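Transcriptional regulator, IclR family (Alicyclobacillus acidocaldarius subsp. acidocaldarius, PDB 5TJJ) probably binds DNA and regulates transcription, as expected for an IclR-type regulator with a helix-turn-helix domain and an effector-binding-type C-terminal domain. Local coordinates at residues Ser229-Gly233 against Glu234-Arg238. Sequence-based numbering, arbitrary orientation.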
ATOM      1  N   SER A 229     -34.587  13.978 -18.079  1.00 45.07           N
ATOM      2  CA  SER A 229     -35.891  14.600 -18.010  1.00 47.79           C
ATOM      3  C   SER A 229     -36.344  14.915 -16.586  1.00 50.60           C
ATOM      4  O   SER A 229     -37.332  15.624 -16.414  1.00 53.18           O
ATOM      5  CB  SER A 229     -36.932  13.720 -18.707  1.00 48.99           C
ATOM      6  OG  SER A 229     -37.129  12.498 -18.023  1.00 48.80           O
ATOM      7  N   VAL A 230     -35.668  14.366 -15.572  1.00 50.39           N
ATOM      8  CA  VAL A 230     -36.028  14.630 -14.183  1.00 53.51           C
ATOM      9  C   VAL A 230     -34.933  15.303 -13.370  1.00 53.23           C
ATOM     10  O   VAL A 230     -35.127  15.534 -12.199  1.00 56.40           O
ATOM     11  CB  VAL A 230     -36.536  13.354 -13.430  1.00 55.01           C
ATOM     12  CG1 VAL A 230     -37.751  12.744 -14.134  1.00 57.18           C
ATOM     13  CG2 VAL A 230     -35.424  12.339 -13.199  1.00 52.22           C
ATOM     14  N   ILE A 231     -33.810  15.636 -13.977  1.00 53.34           N
ATOM     15  CA  ILE A 231     -32.812  16.486 -13.347  1.00 56.12           C
ATOM     16  C   ILE A 231     -33.411  17.842 -12.939  1.00 60.85           C
ATOM     17  O   ILE A 231     -34.153  18.448 -13.699  1.00 62.13           O
ATOM     18  CB  ILE A 231     -31.614  16.741 -14.301  1.00 54.23           C
ATOM     19  CG1 ILE A 231     -30.740  15.511 -14.370  1.00 51.91           C
ATOM     20  CG2 ILE A 231     -30.759  17.929 -13.838  1.00 54.56           C
ATOM     21  CD1 ILE A 231     -29.602  15.641 -15.372  1.00 50.92           C
ATOM     22  N   GLN A 232     -33.039  18.312 -11.750  1.00 65.94           N
ATOM     23  CA  GLN A 232     -33.583  19.538 -11.149  1.00 72.79           C
ATOM     24  C   GLN A 232     -32.452  20.458 -10.678  1.00 73.13           C
ATOM     25  O   GLN A 232     -31.269  20.132 -10.871  1.00 71.81           O
ATOM     26  CB  GLN A 232     -34.534  19.158 -10.018  1.00 77.62           C
ATOM     27  CG  GLN A 232     -35.848  18.596 -10.548  1.00 81.26           C
ATOM     28  CD  GLN A 232     -36.682  17.872  -9.494  1.00 86.75           C
ATOM     29  OE1 GLN A 232     -36.171  17.466  -8.442  1.00 88.77           O
ATOM     30  NE2 GLN A 232     -37.978  17.680  -9.790  1.00 88.19           N
ATOM     31  N   GLY A 233     -32.819  21.614 -10.108  1.00 76.29           N
ATOM     32  CA  GLY A 233     -31.884  22.700  -9.795  1.00 74.77           C
ATOM     33  C   GLY A 233     -30.563  22.218  -9.259  1.00 71.07           C
ATOM     34  O   GLY A 233     -29.556  22.161  -9.978  1.00 70.55           O
ATOM     35  N   GLU A 234     -30.575  21.790  -8.012  1.00 70.62           N
ATOM     36  CA  GLU A 234     -29.328  21.503  -7.322  1.00 68.89           C
ATOM     37  C   GLU A 234     -28.687  20.160  -7.655  1.00 62.46           C
ATOM     38  O   GLU A 234     -27.553  19.934  -7.271  1.00 60.71           O
ATOM     39  CB  GLU A 234     -29.528  21.645  -5.807  1.00 74.60           C
ATOM     40  CG  GLU A 234     -30.083  23.018  -5.390  1.00 80.49           C
ATOM     41  CD  GLU A 234     -29.834  23.391  -3.930  1.00 84.68           C
ATOM     42  OE1 GLU A 234     -28.831  22.922  -3.333  1.00 82.62           O
ATOM     43  OE2 GLU A 234     -30.644  24.181  -3.386  1.00 90.16           O
ATOM     44  N   ASP A 235     -29.385  19.288  -8.380  1.00 60.08           N
ATOM     45  CA  ASP A 235     -28.943  17.903  -8.594  1.00 56.06           C
ATOM     46  C   ASP A 235     -27.559  17.777  -9.175  1.00 51.53           C
ATOM     47  O   ASP A 235     -26.740  17.030  -8.657  1.00 51.10           O
ATOM     48  CB  ASP A 235     -29.882  17.153  -9.543  1.00 56.35           C
ATOM     49  CG  ASP A 235     -31.188  16.759  -8.901  1.00 60.19           C
ATOM     50  OD1 ASP A 235     -31.225  16.488  -7.681  1.00 62.84           O
ATOM     51  OD2 ASP A 235     -32.190  16.695  -9.647  1.00 62.09           O
ATOM     52  N   VAL A 236     -27.308  18.490 -10.260  1.00 49.45           N
ATOM     53  CA  VAL A 236     -26.031  18.396 -10.955  1.00 46.79           C
ATOM     54  C   VAL A 236     -24.934  18.964 -10.075  1.00 47.39           C
ATOM     55  O   VAL A 236     -23.923  18.311  -9.854  1.00 45.14           O
ATOM     56  CB  VAL A 236     -26.065  19.098 -12.336  1.00 46.34           C
ATOM     57  CG1 VAL A 236     -24.689  19.086 -13.011  1.00 44.14           C
ATOM     58  CG2 VAL A 236     -27.115  18.435 -13.221  1.00 46.05           C
ATOM     59  N   GLU A 237     -25.166  20.165  -9.559  1.00 52.31           N
ATOM     60  CA  GLU A 237     -24.295  20.796  -8.563  1.00 55.33           C
ATOM     61  C   GLU A 237     -23.939  19.812  -7.447  1.00 53.82           C
ATOM     62  O   GLU A 237     -22.779  19.690  -7.098  1.00 51.79           O
ATOM     63  CB  GLU A 237     -24.946  22.081  -7.979  1.00 62.24           C
ATOM     64  CG  GLU A 237     -23.957  23.098  -7.398  1.00 66.37           C
ATOM     65  CD  GLU A 237     -24.593  24.155  -6.470  1.00 74.15           C
ATOM     66  OE1 GLU A 237     -23.866  24.687  -5.580  1.00 76.78           O
ATOM     67  OE2 GLU A 237     -25.808  24.468  -6.612  1.00 77.18           O
ATOM     68  N   ARG A 238     -24.918  19.087  -6.921  1.00 54.36           N
ATOM     69  CA  ARG A 238     -24.670  18.180  -5.799  1.00 55.68           C
ATOM     70  C   ARG A 238     -23.798  16.993  -6.175  1.00 50.64           C
ATOM     71  O   ARG A 238     -22.956  16.562  -5.401  1.00 51.11           O
ATOM     72  CB  ARG A 238     -25.992  17.683  -5.189  1.00 61.36           C
ATOM     73  CG  ARG A 238     -25.834  17.014  -3.827  1.00 64.64           C
ATOM     74  CD  ARG A 238     -27.070  16.241  -3.387  1.00 68.66           C
ATOM     75  NE  ARG A 238     -28.176  17.132  -3.014  1.00 74.80           N
ATOM     76  CZ  ARG A 238     -29.304  17.336  -3.712  1.00 77.11           C
ATOM     77  NH1 ARG A 238     -29.541  16.691  -4.866  1.00 75.18           N
ATOM     78  NH2 ARG A 238     -30.214  18.192  -3.242  1.00 79.95           N
TER
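Q232 and D235 meet where the chain, extended at I231 and Q232, turns into a helix, and the backbone N of D235 bonds back to Q232 O at 3.2 Å. This bond is bent, at 143°. A second bond runs the other way. Q232 N donates to D235 OD2 at 2.8 Å. It meets the anti side of that oxygen, somewhat out of the carboxylate plane. The D235 side chain reaches back because CG lies anti to its own carbonyl carbon and beside its backbone N (chi1 -75°). D235 OD2 also lies 3.4 Å from Q232 CB, so the carboxylate rests against the start of that side chain.

Residues 229-233 belong to the loop between strand 218-227 of the antiparallel sheet and helix 233-253 in the C-terminal, GAF-related domain. The bond from Q232 N to the D235 carboxylate corresponds to one half of a capping box. The reciprocal bond of a full box, from D235 N to the Q232 side chain, is replaced by one to the backbone oxygen Q232 O, so the box is only half formed. I231 and V236, five residues apart, touch as in a hydrophobic staple. I231 CG2 and V236 CG2 are 3.7 Å apart, and the two side chains cross at a slant.

The other carboxylate oxygen, D235 OD1, takes R238 NH1 at 3.3 Å in a salt bridge one turn on. It uses its anti lone pair, and it lies nearly in the guanidinium plane, at the edge. Both carboxylate oxygens are thus engaged, which probably restricts rotation of the group. The negative charge near the first turn probably also suits the helix dipole.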